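Long-range contact in amidase (Bacillus anthracis, PDB 5EWQ), which probably hydrolyses carboxylic acid amides to the free acid and ammonia: residues V162-Y174 / P180-N192. Sequence-based numbering, arbitrary orientation.
Sequences VLGKANMSEWANY and PSGYSGKKGQNLN
N167, just past the C-terminal end of strand 161-166, reaches into the small two-stranded antiparallel hairpin made by 183-184 and 188-189. That strand belongs to the central mixed sheet of the amidase fold, so the contact ties the loop leaving the sheet to the hairpin that follows soon after in the chain. Followed outward, the side chain starts with CB, 3.5 Å from N190 OD1. With CG anti to the backbone N (chi1 -159°), the amide is carried into the hairpin, where its two ends serve different strands; CG itself lies 3.7 Å from S184 OG. OD1 accepts from S184 OG at 2.8 Å, in the carbonyl plane and on a lone pair. ND2 donates to G188 O over 3.1 Å; the bond is nearly straight (167°) and G188 O lies in the amide plane of N167, yet the donor stands above the carbonyl plane of G188. The backbone N of S184 comes to the same oxygen from the opposite face, which places two donors on G188 O. Bonds at both ends of the amide should fix its rotation. S184 OG, donor to N167 OD1, accepts in turn from K187 N, three residues on, an ST motif which should orient the hydroxyl.

Beyond N167 the chain runs along the turn and first strand of the hairpin, residues 181-185. S169 OG takes the amide hydrogen of G182, at position three of the type II turn P180-Y183, at an almost linear 176°, and E170 N donates to Y183 O in the carbonyl plane. The E170 side chain is extended beyond CG, and its carboxylate OE2 receives G185 N at 3.0 Å from above the carboxylate plane.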
loop_
_atom_site.group_PDB
_atom_site.type_symbol
_atom_site.label_atom_id
_atom_site.label_comp_id
_atom_site.label_asym_id
_atom_site.label_seq_id
_atom_site.Cartn_x
_atom_site.Cartn_y
_atom_site.Cartn_z
ATOM N N VAL A 162 -5.850 8.593 -11.683
ATOM C CA VAL A 162 -4.948 8.880 -10.577
ATOM C C VAL A 162 -5.199 10.271 -9.998
ATOM O O VAL A 162 -4.940 11.284 -10.649
ATOM C CB VAL A 162 -3.475 8.770 -11.004
ATOM C CG1 VAL A 162 -2.562 9.009 -9.812
ATOM C CG2 VAL A 162 -3.205 7.408 -11.622
ATOM N N LEU A 163 -5.707 10.308 -8.770
ATOM C CA LEU A 163 -5.972 11.566 -8.083
ATOM C C LEU A 163 -4.673 12.264 -7.699
ATOM O O LEU A 163 -4.544 13.481 -7.837
ATOM C CB LEU A 163 -6.826 11.326 -6.837
ATOM C CG LEU A 163 -7.079 12.538 -5.939
ATOM C CD1 LEU A 163 -7.857 13.611 -6.684
ATOM C CD2 LEU A 163 -7.806 12.123 -4.669
ATOM N N GLY A 164 -3.713 11.481 -7.218
ATOM C CA GLY A 164 -2.424 12.011 -6.813
ATOM C C GLY A 164 -1.482 10.918 -6.346
ATOM O O GLY A 164 -1.724 9.735 -6.589
ATOM N N LYS A 165 -0.406 11.308 -5.672
ATOM C CA LYS A 165 0.563 10.337 -5.181
ATOM C C LYS A 165 0.773 10.455 -3.674
ATOM O O LYS A 165 0.682 11.543 -3.105
ATOM C CB LYS A 165 1.891 10.490 -5.924
ATOM C CG LYS A 165 1.792 10.114 -7.393
ATOM C CD LYS A 165 3.138 10.162 -8.093
ATOM C CE LYS A 165 3.006 9.683 -9.530
ATOM N NZ LYS A 165 4.292 9.750 -10.276
ATOM N N ALA A 166 1.052 9.322 -3.038
ATOM C CA ALA A 166 1.129 9.252 -1.585
ATOM C C ALA A 166 2.563 9.281 -1.073
ATOM O O ALA A 166 3.487 8.827 -1.748
ATOM C CB ALA A 166 0.429 8.004 -1.090
ATOM N N ASN A 167 2.737 9.815 0.133
ATOM C CA ASN A 167 4.045 9.867 0.767
ATOM C C ASN A 167 4.504 8.468 1.159
ATOM O O ASN A 167 3.694 7.546 1.256
ATOM C CB ASN A 167 4.014 10.789 1.990
ATOM C CG ASN A 167 5.393 11.283 2.383
ATOM O OD1 ASN A 167 6.371 11.055 1.673
ATOM N ND2 ASN A 167 5.474 11.974 3.514
HETATM N N MSE A 168 5.803 8.311 1.382
HETATM C CA MSE A 168 6.367 6.998 1.655
HETATM C C MSE A 168 7.721 7.089 2.342
HETATM O O MSE A 168 8.389 8.120 2.284
HETATM C CB MSE A 168 6.510 6.209 0.354
HETATM C CG MSE A 168 7.314 6.942 -0.709
HETATM SE SE MSE A 168 7.607 5.899 -2.331
HETATM C CE MSE A 168 8.879 4.598 -1.641
ATOM N N SER A 169 8.118 6.004 2.995
ATOM C CA SER A 169 9.482 5.884 3.481
ATOM C C SER A 169 10.403 5.881 2.270
ATOM O O SER A 169 10.220 5.082 1.351
ATOM C CB SER A 169 9.663 4.616 4.315
ATOM O OG SER A 169 8.771 4.598 5.414
ATOM N N GLU A 170 11.378 6.787 2.265
ATOM C CA GLU A 170 12.239 6.997 1.104
ATOM C C GLU A 170 12.931 5.709 0.663
ATOM O O GLU A 170 13.407 4.935 1.494
ATOM C CB GLU A 170 13.278 8.080 1.405
ATOM C CG GLU A 170 14.097 8.511 0.200
ATOM C CD GLU A 170 14.904 9.767 0.462
ATOM O OE1 GLU A 170 15.741 10.127 -0.391
ATOM O OE2 GLU A 170 14.698 10.398 1.521
ATOM N N TRP A 171 12.968 5.492 -0.651
ATOM C CA TRP A 171 13.522 4.278 -1.250
ATOM C C TRP A 171 12.864 3.014 -0.703
ATOM O O TRP A 171 13.531 1.994 -0.519
ATOM C CB TRP A 171 15.037 4.205 -1.036
ATOM C CG TRP A 171 15.814 5.180 -1.865
ATOM C CD1 TRP A 171 16.593 6.205 -1.412
ATOM C CD2 TRP A 171 15.882 5.226 -3.295
ATOM N NE1 TRP A 171 17.147 6.882 -2.472
ATOM C CE2 TRP A 171 16.727 6.300 -3.639
ATOM C CE3 TRP A 171 15.314 4.461 -4.320
ATOM C CZ2 TRP A 171 17.011 6.633 -4.961
ATOM C CZ3 TRP A 171 15.602 4.792 -5.633
ATOM C CH2 TRP A 171 16.443 5.867 -5.942
ATOM N N ALA A 172 11.558 3.093 -0.463
ATOM C CA ALA A 172 10.787 1.995 0.116
ATOM C C ALA A 172 11.420 1.514 1.415
ATOM O O ALA A 172 11.588 0.313 1.630
ATOM C CB ALA A 172 10.658 0.847 -0.875
ATOM N N ASN A 173 11.770 2.473 2.269
ATOM C CA ASN A 173 12.463 2.214 3.529
ATOM C C ASN A 173 13.781 1.475 3.318
ATOM O O ASN A 173 13.975 0.367 3.819
ATOM C CB ASN A 173 11.570 1.427 4.490
ATOM C CG ASN A 173 12.127 1.390 5.901
ATOM O OD1 ASN A 173 12.835 2.304 6.325
ATOM N ND2 ASN A 173 11.814 0.327 6.634
ATOM N N TYR A 174 14.685 2.095 2.566
ATOM C CA TYR A 174 16.016 1.537 2.367
ATOM C C TYR A 174 17.034 2.652 2.164
ATOM O O TYR A 174 17.665 2.749 1.114
ATOM C CB TYR A 174 16.032 0.578 1.176
ATOM C CG TYR A 174 17.171 -0.417 1.217
ATOM C CD1 TYR A 174 17.125 -1.512 2.071
ATOM C CD2 TYR A 174 18.290 -0.263 0.408
ATOM C CE1 TYR A 174 18.161 -2.425 2.119
ATOM C CE2 TYR A 174 19.332 -1.173 0.449
ATOM C CZ TYR A 174 19.260 -2.251 1.306
ATOM O OH TYR A 174 20.290 -3.160 1.354
ATOM N N PRO A 180 13.127 7.445 10.442
ATOM C CA PRO A 180 11.775 7.099 10.887
ATOM C C PRO A 180 10.877 6.710 9.720
ATOM O O PRO A 180 11.028 7.247 8.623
ATOM C CB PRO A 180 11.282 8.389 11.550
ATOM C CG PRO A 180 12.066 9.470 10.890
ATOM C CD PRO A 180 13.420 8.876 10.631
ATOM N N SER A 181 9.958 5.781 9.958
ATOM C CA SER A 181 9.031 5.344 8.925
ATOM C C SER A 181 8.083 6.472 8.541
ATOM O O SER A 181 7.649 7.248 9.392
ATOM C CB SER A 181 8.239 4.124 9.398
ATOM O OG SER A 181 7.521 4.413 10.585
ATOM N N GLY A 182 7.768 6.562 7.253
ATOM C CA GLY A 182 6.875 7.593 6.762
ATOM C C GLY A 182 7.600 8.867 6.374
ATOM O O GLY A 182 6.988 9.813 5.878
ATOM N N TYR A 183 8.909 8.900 6.595
ATOM C CA TYR A 183 9.700 10.069 6.229
ATOM C C TYR A 183 10.263 9.955 4.816
ATOM O O TYR A 183 10.703 8.887 4.392
ATOM C CB TYR A 183 10.844 10.289 7.222
ATOM C CG TYR A 183 11.748 11.440 6.838
ATOM C CD1 TYR A 183 11.400 12.751 7.140
ATOM C CD2 TYR A 183 12.942 11.217 6.161
ATOM C CE1 TYR A 183 12.220 13.808 6.784
ATOM C CE2 TYR A 183 13.766 12.269 5.801
ATOM C CZ TYR A 183 13.400 13.561 6.116
ATOM O OH TYR A 183 14.218 14.610 5.760
ATOM N N SER A 184 10.249 11.072 4.097
ATOM C CA SER A 184 10.846 11.148 2.770
ATOM C C SER A 184 11.497 12.511 2.580
ATOM O O SER A 184 10.967 13.525 3.034
ATOM C CB SER A 184 9.800 10.910 1.682
ATOM O OG SER A 184 8.942 12.028 1.552
ATOM N N GLY A 185 12.642 12.534 1.907
ATOM C CA GLY A 185 13.345 13.778 1.652
ATOM C C GLY A 185 12.612 14.663 0.662
ATOM O O GLY A 185 12.930 15.841 0.514
ATOM N N LYS A 186 11.620 14.090 -0.011
ATOM C CA LYS A 186 10.856 14.808 -1.024
ATOM C C LYS A 186 9.757 15.676 -0.419
ATOM O O LYS A 186 9.642 16.859 -0.740
ATOM C CB LYS A 186 10.243 13.819 -2.017
ATOM C CG LYS A 186 9.380 14.463 -3.086
ATOM C CD LYS A 186 8.683 13.409 -3.925
ATOM C CE LYS A 186 7.858 14.035 -5.036
ATOM N NZ LYS A 186 7.158 13.002 -5.848
ATOM N N LYS A 187 8.951 15.085 0.458
ATOM C CA LYS A 187 7.797 15.782 1.013
ATOM C C LYS A 187 7.920 16.016 2.517
ATOM O O LYS A 187 7.460 17.035 3.034
ATOM C CB LYS A 187 6.515 15.003 0.714
ATOM C CG LYS A 187 5.248 15.806 0.932
ATOM C CD LYS A 187 5.226 17.038 0.040
ATOM C CE LYS A 187 4.025 17.918 0.340
ATOM N NZ LYS A 187 4.073 18.471 1.722
ATOM N N GLY A 188 8.537 15.072 3.219
ATOM C CA GLY A 188 8.713 15.193 4.654
ATOM C C GLY A 188 8.164 14.006 5.422
ATOM O O GLY A 188 8.081 12.898 4.895
ATOM N N GLN A 189 7.779 14.245 6.672
ATOM C CA GLN A 189 7.332 13.174 7.557
ATOM C C GLN A 189 5.831 12.914 7.466
ATOM O O GLN A 189 5.024 13.839 7.542
ATOM C CB GLN A 189 7.707 13.497 9.005
ATOM C CG GLN A 189 7.190 12.487 10.017
ATOM C CD GLN A 189 7.830 11.124 9.854
ATOM O OE1 GLN A 189 9.050 10.988 9.927
ATOM N NE2 GLN A 189 7.007 10.107 9.624
ATOM N N ASN A 190 5.471 11.646 7.305
ATOM C CA ASN A 190 4.078 11.225 7.325
ATOM C C ASN A 190 3.604 11.071 8.766
ATOM O O ASN A 190 4.325 10.528 9.604
ATOM C CB ASN A 190 3.908 9.905 6.568
ATOM C CG ASN A 190 2.515 9.729 5.989
ATOM O OD1 ASN A 190 2.365 9.432 4.806
ATOM N ND2 ASN A 190 1.493 9.898 6.819
ATOM N N LEU A 191 2.396 11.547 9.051
ATOM C CA LEU A 191 1.836 11.435 10.394
ATOM C C LEU A 191 0.640 10.485 10.433
ATOM O O LEU A 191 -0.149 10.421 9.492
ATOM C CB LEU A 191 1.430 12.812 10.921
ATOM C CG LEU A 191 2.562 13.834 11.048
ATOM C CD1 LEU A 191 2.051 15.114 11.686
ATOM C CD2 LEU A 191 3.729 13.260 11.842
ATOM N N ASN A 192 0.519 9.742 11.530
ATOM C CA ASN A 192 -0.577 8.798 11.705
ATOM C C ASN A 192 -1.842 9.525 12.145
ATOM O O ASN A 192 -1.859 10.160 13.199
ATOM C CB ASN A 192 -0.192 7.717 12.722
ATOM C CG ASN A 192 -1.146 6.531 12.716
ATOM O OD1 ASN A 192 -2.364 6.692 12.638
ATOM N ND2 ASN A 192 -0.588 5.330 12.805
#